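Long-range contacts in mbGIPC protein (Monosiga brevicollis, PDB 6X1X), which probably binds the C-terminal tails of partner proteins through the PDZ domain described here, one part of a longer GIPC-family signalling protein: residues K10-G15 / G79-M84; L18-S23 / A30-I35; V49-A54 / C86-K91. All coordinates share one frame; numbering follows the deposited sequence. Where two conformers were deposited one is given.

Contact 1 (K10-G15 / G79-M84); sequences KVIKDG and GSEFTM
V11 lies over one face of the F82 ring, its CB 4.0 Å from the ring centroid and 29° off the ring normal, a CH-pi contact. The CG1 branch of V11 follows the same course and comes within 3.6 Å of F82 CE1. K13 CB approaches that part of the ring obliquely. F82 has CG between its backbone N and its carbonyl carbon (chi1 68°), and the two side chains, V11 and F82, lie side by side, pointing the same way. The loop residues I40 and I76 pack onto V11 and F82 respectively.

The other flat group, the E81 carboxylate, belongs to the opposite face of the sheet. E81 CG rests on I12 CG1 at 3.7 Å, while OE1 and K10 NZ stand 4.1 Å apart, beyond a salt bridge. A water lies 2.8 Å from K10 NZ and 3.2 Å from E81 OE1, but E81 is modelled in two conformers, which leaves this bridge doubtful.

Backbone bonds tie strands 6-12 and 81-87 together: V11 and F82 form an antiparallel hydrogen-bonded pair, each N-H meeting the other's carbonyl. Two further backbone bonds follow, K13 N to S80 O and G79 N to K13 O, the latter 2.7 Å long. K13 is the centre of an inverse gamma turn, and its NZ hydrogen-bonds L73 O, in the last turn of helix 66-75, and I76 O just after it.

One face, with V11 and F82, is buried and apolar; the other, with K10, I12 and E81, joins an aliphatic contact to charges too far apart for a salt bridge, which probably hold each other only loosely.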
# COMPACT_ATOMS: atom_id res chain seq x y z
N LYS A 10 2.47 0.75 9.47
CA LYS A 10 3.04 -0.41 10.16
C LYS A 10 1.90 -1.34 10.53
O LYS A 10 1.01 -0.95 11.30
CB LYS A 10 3.84 -0.01 11.40
CG LYS A 10 4.59 -1.17 12.01
CD LYS A 10 5.79 -0.70 12.83
CE LYS A 10 5.57 -0.93 14.32
NZ LYS A 10 6.83 -0.76 15.11
N VAL A 11 1.95 -2.57 10.02
CA VAL A 11 0.80 -3.46 9.91
C VAL A 11 1.22 -4.84 10.36
O VAL A 11 2.32 -5.29 10.06
CB VAL A 11 0.30 -3.53 8.45
CG1 VAL A 11 -0.86 -4.47 8.31
CG2 VAL A 11 -0.11 -2.17 7.97
N ILE A 12 0.32 -5.54 11.05
CA ILE A 12 0.52 -6.96 11.35
C ILE A 12 -0.25 -7.78 10.33
O ILE A 12 -1.47 -7.63 10.19
CB ILE A 12 0.08 -7.30 12.78
CG1 ILE A 12 0.99 -6.58 13.77
CG2 ILE A 12 0.13 -8.79 12.99
CD1 ILE A 12 0.73 -6.94 15.21
N LYS A 13 0.46 -8.65 9.61
CA LYS A 13 -0.18 -9.51 8.62
C LYS A 13 -0.69 -10.74 9.35
O LYS A 13 -0.02 -11.77 9.41
CB LYS A 13 0.80 -9.85 7.51
CG LYS A 13 0.16 -10.64 6.38
CD LYS A 13 1.15 -10.91 5.26
CE LYS A 13 0.53 -11.80 4.21
NZ LYS A 13 1.50 -12.20 3.16
N ASP A 14 -1.90 -10.64 9.92
CA ASP A 14 -2.39 -11.68 10.82
C ASP A 14 -3.03 -12.85 10.09
O ASP A 14 -3.35 -13.86 10.73
CB ASP A 14 -3.38 -11.11 11.84
CG ASP A 14 -4.66 -10.62 11.21
OD1 ASP A 14 -5.48 -11.46 10.79
OD2 ASP A 14 -4.88 -9.40 11.14
N GLY A 15 -3.23 -12.75 8.78
CA GLY A 15 -3.79 -13.81 7.98
C GLY A 15 -3.24 -13.69 6.58
O GLY A 15 -2.43 -12.80 6.28
N GLY A 79 1.74 -13.53 10.53
CA GLY A 79 2.19 -13.23 11.87
C GLY A 79 3.26 -12.17 11.93
O GLY A 79 3.56 -11.67 13.02
N SER A 80 3.83 -11.80 10.79
CA SER A 80 4.89 -10.80 10.75
C SER A 80 4.31 -9.40 10.72
O SER A 80 3.28 -9.15 10.09
CB SER A 80 5.72 -10.98 9.49
OG SER A 80 6.28 -12.27 9.40
N GLU A 81 5.00 -8.49 11.37
CA GLU A 81 4.78 -7.07 11.13
C GLU A 81 5.54 -6.66 9.88
O GLU A 81 6.56 -7.26 9.52
CB GLU A 81 5.29 -6.25 12.31
CG GLU A 81 4.67 -6.61 13.65
CD GLU A 81 5.24 -5.81 14.80
OE1 GLU A 81 5.79 -4.72 14.55
OE2 GLU A 81 5.14 -6.27 15.96
N PHE A 82 5.03 -5.65 9.20
CA PHE A 82 5.75 -5.06 8.08
C PHE A 82 5.48 -3.58 8.05
O PHE A 82 4.50 -3.09 8.63
CB PHE A 82 5.42 -5.73 6.73
CG PHE A 82 4.01 -5.48 6.24
CD1 PHE A 82 2.95 -6.25 6.70
CD2 PHE A 82 3.75 -4.49 5.30
CE1 PHE A 82 1.66 -6.03 6.23
CE2 PHE A 82 2.46 -4.26 4.83
CZ PHE A 82 1.42 -5.03 5.29
N THR A 83 6.35 -2.85 7.36
CA THR A 83 6.20 -1.42 7.16
C THR A 83 6.07 -1.12 5.67
O THR A 83 6.68 -1.79 4.83
CB THR A 83 7.38 -0.65 7.78
OG1 THR A 83 7.36 -0.83 9.20
CG2 THR A 83 7.28 0.84 7.48
N MET A 84 5.24 -0.14 5.35
CA MET A 84 4.99 0.25 3.98
C MET A 84 4.94 1.76 3.95
O MET A 84 4.28 2.38 4.79
CB MET A 84 3.66 -0.36 3.51
CG MET A 84 3.36 -0.17 2.04
SD MET A 84 1.99 -1.23 1.56
CE MET A 84 0.68 -0.63 2.63
O HOH W 1 8.52 -2.97 14.69

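Contact 2 (L18-S23 / A30-I35); sequences LGLTIS and AFIKKI
T21 O receives two backbone donors, K33 N at 2.7 Å and K34 N at a longer 3.3 Å. The nearer donor makes the more bent bond, 149° at the hydrogen, against 162° for K34. Two consecutive residues facing T21 define a classic beta bulge, and the register shifts by one residue between T21 and I22. T21 N returns a nearly straight bond to K34 O, 2.9 Å long, and beyond the bulge S23 and F31 resume the regular hydrogen-bonded pairing.

On the face of T21 and K34 these two side chains run side by side, CB to CB at 3.8 Å; T21 CG2 also passes K33 CB. The face of L20, I32 and I35 is aliphatic: L20 CD2 touches both I32 CG2 and I35 CG1, each at 4.0 Å.

This hairpin of strands 20-23 and 31-35 is probably a worked case of the PDZ peptide-binding edge. In the family, the first of these strands and the helix corresponding to 66-75 flank the groove, and the L18-G19-L20 run is consistent with the loop that receives a peptide's terminal carboxylate. Here L20 packs on L73, and I22 on V69 and A70, of that helix. G19 has backbone angles that call for glycine.

F31 has CG in the crowded position between its backbone N and carbonyl carbon (chi1 64°), and the ring comes to lie beside S23: CD1 is 3.5 Å from S23 O, obliquely, and CZ 4.1 Å from S23 CB. An alanine in place of F31 would probably leave S23 without this ring beside its carbonyl and CB, opening a gap. A30 CB meets the same S23 O, at 3.5 Å.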
# COMPACT_ATOMS: atom_id res chain seq x y z
N LEU A 18 -4.41 -9.33 2.86
CA LEU A 18 -4.42 -7.99 3.42
C LEU A 18 -5.65 -7.19 3.04
O LEU A 18 -5.96 -6.21 3.73
CB LEU A 18 -3.18 -7.22 2.96
CG LEU A 18 -1.86 -7.76 3.49
CD1 LEU A 18 -0.71 -7.16 2.70
CD2 LEU A 18 -1.70 -7.47 4.97
N GLY A 19 -6.34 -7.55 1.96
CA GLY A 19 -7.46 -6.78 1.47
C GLY A 19 -7.13 -5.75 0.42
O GLY A 19 -8.00 -4.93 0.08
N LEU A 20 -5.92 -5.76 -0.13
CA LEU A 20 -5.52 -4.77 -1.12
C LEU A 20 -5.73 -5.27 -2.53
O LEU A 20 -5.41 -6.43 -2.84
CB LEU A 20 -4.04 -4.44 -0.98
CG LEU A 20 -3.62 -3.74 0.30
CD1 LEU A 20 -2.11 -3.58 0.34
CD2 LEU A 20 -4.32 -2.39 0.44
N THR A 21 -6.19 -4.39 -3.41
CA THR A 21 -6.07 -4.57 -4.85
C THR A 21 -5.11 -3.50 -5.35
O THR A 21 -5.35 -2.31 -5.13
CB THR A 21 -7.41 -4.40 -5.54
OG1 THR A 21 -8.34 -5.35 -5.01
CG2 THR A 21 -7.28 -4.59 -7.06
N ILE A 22 -4.04 -3.92 -6.00
CA ILE A 22 -3.06 -2.96 -6.48
C ILE A 22 -2.88 -3.12 -7.98
O ILE A 22 -3.08 -4.19 -8.56
CB ILE A 22 -1.71 -3.05 -5.74
CG1 ILE A 22 -1.04 -4.39 -6.00
CG2 ILE A 22 -1.92 -2.84 -4.24
CD1 ILE A 22 0.38 -4.44 -5.48
N SER A 23 -2.50 -2.01 -8.61
CA SER A 23 -2.26 -2.00 -10.04
C SER A 23 -1.13 -1.02 -10.32
O SER A 23 -0.51 -0.47 -9.41
CB SER A 23 -3.53 -1.67 -10.81
OG SER A 23 -3.30 -1.90 -12.18
N ALA A 30 3.44 1.44 -8.12
CA ALA A 30 2.17 0.74 -8.02
C ALA A 30 1.27 1.51 -7.06
O ALA A 30 1.74 2.23 -6.17
CB ALA A 30 2.40 -0.68 -7.52
N PHE A 31 -0.04 1.36 -7.24
CA PHE A 31 -0.98 2.10 -6.42
C PHE A 31 -2.12 1.21 -5.95
O PHE A 31 -2.39 0.15 -6.51
CB PHE A 31 -1.53 3.34 -7.14
CG PHE A 31 -2.34 3.01 -8.35
CD1 PHE A 31 -1.74 2.83 -9.58
CD2 PHE A 31 -3.71 2.88 -8.24
CE1 PHE A 31 -2.51 2.52 -10.70
CE2 PHE A 31 -4.48 2.57 -9.35
CZ PHE A 31 -3.87 2.39 -10.57
N ILE A 32 -2.78 1.68 -4.90
CA ILE A 32 -3.87 0.95 -4.27
C ILE A 32 -5.15 1.31 -5.01
O ILE A 32 -5.62 2.46 -4.96
CB ILE A 32 -3.97 1.27 -2.78
CG1 ILE A 32 -2.68 0.83 -2.09
CG2 ILE A 32 -5.17 0.57 -2.16
CD1 ILE A 32 -2.61 1.22 -0.63
N LYS A 33 -5.73 0.33 -5.69
CA LYS A 33 -6.94 0.52 -6.45
C LYS A 33 -8.18 0.29 -5.61
O LYS A 33 -9.19 1.00 -5.78
CB LYS A 33 -6.93 -0.45 -7.63
CG LYS A 33 -7.97 -0.19 -8.69
CD LYS A 33 -7.80 -1.19 -9.83
CE LYS A 33 -8.81 -0.93 -10.94
NZ LYS A 33 -8.58 0.39 -11.59
N LYS A 34 -8.14 -0.69 -4.71
CA LYS A 34 -9.26 -0.99 -3.83
C LYS A 34 -8.73 -1.46 -2.49
O LYS A 34 -7.64 -2.05 -2.41
CB LYS A 34 -10.16 -2.11 -4.39
CG LYS A 34 -10.69 -1.85 -5.80
CD LYS A 34 -11.58 -2.96 -6.31
CE LYS A 34 -12.14 -2.62 -7.69
NZ LYS A 34 -13.11 -3.65 -8.17
N ILE A 35 -9.51 -1.21 -1.45
CA ILE A 35 -9.27 -1.75 -0.12
C ILE A 35 -10.56 -2.41 0.32
O ILE A 35 -11.59 -1.74 0.47
CB ILE A 35 -8.85 -0.65 0.87
CG1 ILE A 35 -7.55 0.01 0.41
CG2 ILE A 35 -8.68 -1.27 2.26
CD1 ILE A 35 -7.11 1.18 1.28

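Contact 3 (V49-A54 / C86-K91); sequences VGDHIA and CVEPKK
H52 and V87 are joined by a reciprocal pair of backbone hydrogen bonds, H52 N to V87 O at 2.9 Å and V87 N to H52 O at 2.8 Å. The CA-H group of C86 supplements them by approaching H52 O at 3.1 Å. Two rings also meet carbonyl oxygens: that of H52 turns an edge toward V87 O, and that of P89 leans on the backbone of G50, CD standing 3.4 Å from G50 O. G50 has backbone angles that by themselves demand glycine.

The backbone bonds set strand 52-56 against strand 81-87 in the antiparallel sheet of the PDZ domain. Beyond the H52 and V87 pair, E88 and P89 still touch D51 and G50, in the loop leading into strand 52-56.

Apolar contacts are few. The A54 methyl meets CG2 of V87 at 3.9 Å, on the face that also carries H52. The CB atoms of D51 and C86 also approach each other.

Charge is handled differently. D51 has CG anti to its carbonyl carbon, beside the backbone N (chi1 -74°), which brings CG toward E88. The two side chains lie side by side, pointing the same way, with their carboxylate planes 22° apart. D51 OD1 touches the methylene CG of E88 at 3.5 Å, and it remains 4.9 Å from E88 OE2. K7 NZ forms salt bridges with both D51 OD2 and E88 OE2, which probably offsets their repulsion; D51 OD2 also takes a hydrogen bond from A48 N.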
# COMPACT_ATOMS: atom_id res chain seq x y z
N VAL A 49 -7.44 4.24 -0.66
CA VAL A 49 -7.49 4.03 -2.11
C VAL A 49 -6.85 5.23 -2.79
O VAL A 49 -7.09 6.38 -2.40
CB VAL A 49 -8.94 3.83 -2.56
CG1 VAL A 49 -9.05 3.92 -4.08
CG2 VAL A 49 -9.47 2.49 -2.07
N GLY A 50 -6.02 4.96 -3.79
CA GLY A 50 -5.31 5.98 -4.52
C GLY A 50 -3.87 6.16 -4.09
O GLY A 50 -3.07 6.70 -4.86
N ASP A 51 -3.52 5.74 -2.87
CA ASP A 51 -2.16 5.90 -2.40
C ASP A 51 -1.21 5.07 -3.26
O ASP A 51 -1.53 3.96 -3.69
CB ASP A 51 -2.04 5.45 -0.94
CG ASP A 51 -2.67 6.42 0.03
OD1 ASP A 51 -3.01 7.56 -0.36
OD2 ASP A 51 -2.81 6.05 1.22
N HIS A 52 -0.03 5.62 -3.50
CA HIS A 52 1.03 4.87 -4.16
C HIS A 52 1.90 4.18 -3.12
O HIS A 52 2.10 4.69 -2.01
CB HIS A 52 1.87 5.81 -5.04
CG HIS A 52 1.18 6.20 -6.32
ND1 HIS A 52 0.29 7.25 -6.39
CD2 HIS A 52 1.23 5.67 -7.56
CE1 HIS A 52 -0.16 7.36 -7.63
NE2 HIS A 52 0.39 6.41 -8.36
N ILE A 53 2.40 3.00 -3.47
CA ILE A 53 3.26 2.23 -2.58
C ILE A 53 4.70 2.52 -2.96
O ILE A 53 5.19 2.05 -4.00
CB ILE A 53 2.93 0.73 -2.63
CG1 ILE A 53 1.48 0.52 -2.21
CG2 ILE A 53 3.88 -0.04 -1.73
CD1 ILE A 53 0.98 -0.90 -2.41
N ALA A 54 5.40 3.28 -2.13
CA ALA A 54 6.75 3.70 -2.44
C ALA A 54 7.80 2.71 -1.96
O ALA A 54 8.82 2.52 -2.64
CB ALA A 54 7.03 5.08 -1.83
N CYS A 86 3.63 4.83 1.99
CA CYS A 86 2.61 5.18 1.02
C CYS A 86 2.68 6.68 0.77
O CYS A 86 3.01 7.46 1.66
CB CYS A 86 1.22 4.79 1.53
SG CYS A 86 1.00 3.00 1.68
N VAL A 87 2.39 7.07 -0.47
CA VAL A 87 2.41 8.47 -0.87
C VAL A 87 1.05 8.83 -1.42
O VAL A 87 0.54 8.17 -2.33
CB VAL A 87 3.51 8.75 -1.91
CG1 VAL A 87 3.53 10.23 -2.27
CG2 VAL A 87 4.87 8.32 -1.38
N GLU A 88 0.45 9.87 -0.87
CA GLU A 88 -0.86 10.29 -1.32
C GLU A 88 -0.73 11.12 -2.59
O GLU A 88 0.17 11.96 -2.70
CB GLU A 88 -1.53 11.15 -0.25
CG GLU A 88 -1.66 10.48 1.09
CD GLU A 88 -2.62 11.22 2.00
OE1 GLU A 88 -3.35 12.11 1.50
OE2 GLU A 88 -2.64 10.92 3.22
N PRO A 89 -1.61 10.92 -3.57
CA PRO A 89 -1.61 11.81 -4.73
C PRO A 89 -2.17 13.17 -4.35
O PRO A 89 -2.86 13.34 -3.34
CB PRO A 89 -2.53 11.09 -5.73
CG PRO A 89 -3.45 10.33 -4.87
CD PRO A 89 -2.64 9.87 -3.68
N LYS A 90 -1.85 14.17 -5.16
CA LYS A 90 -2.32 15.53 -4.93
C LYS A 90 -3.69 15.66 -5.57
O LYS A 90 -3.81 15.72 -6.80
CB LYS A 90 -1.35 16.55 -5.51
CG LYS A 90 -0.03 16.65 -4.75
CD LYS A 90 0.95 17.57 -5.44
CE LYS A 90 0.37 18.97 -5.62
NZ LYS A 90 0.29 19.72 -4.34
N LYS A 91 -4.73 15.69 -4.74
CA LYS A 91 -6.10 15.79 -5.20
C LYS A 91 -6.76 17.01 -4.57
O LYS A 91 -6.22 17.64 -3.66
CB LYS A 91 -6.88 14.51 -4.88
CG LYS A 91 -6.34 13.27 -5.60
CD LYS A 91 -6.44 13.38 -7.13
CE LYS A 91 -5.96 12.12 -7.83
NZ LYS A 91 -6.15 12.24 -9.31

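In the fold
Contacts 1 and 3 share strand 81-87, which lies between strands 6-12 and 52-56 in one antiparallel sheet; their centres are about 19 Å apart, on opposite sides of the chain's centre, and their segments alternate along the chain. Contact 2, a local hairpin, comes between the two halves of contact 1 and closes before contact 3 opens. Its centre lies about 16 Å from contact 1, where L18 packs on F82 and K13, and about 11 Å from contact 3, where I32 probably hydrogen-bonds G50 and D51. The sheet thus joins distant parts of the sequence into one PDZ domain, and the hairpin probably forms one side of the peptide groove.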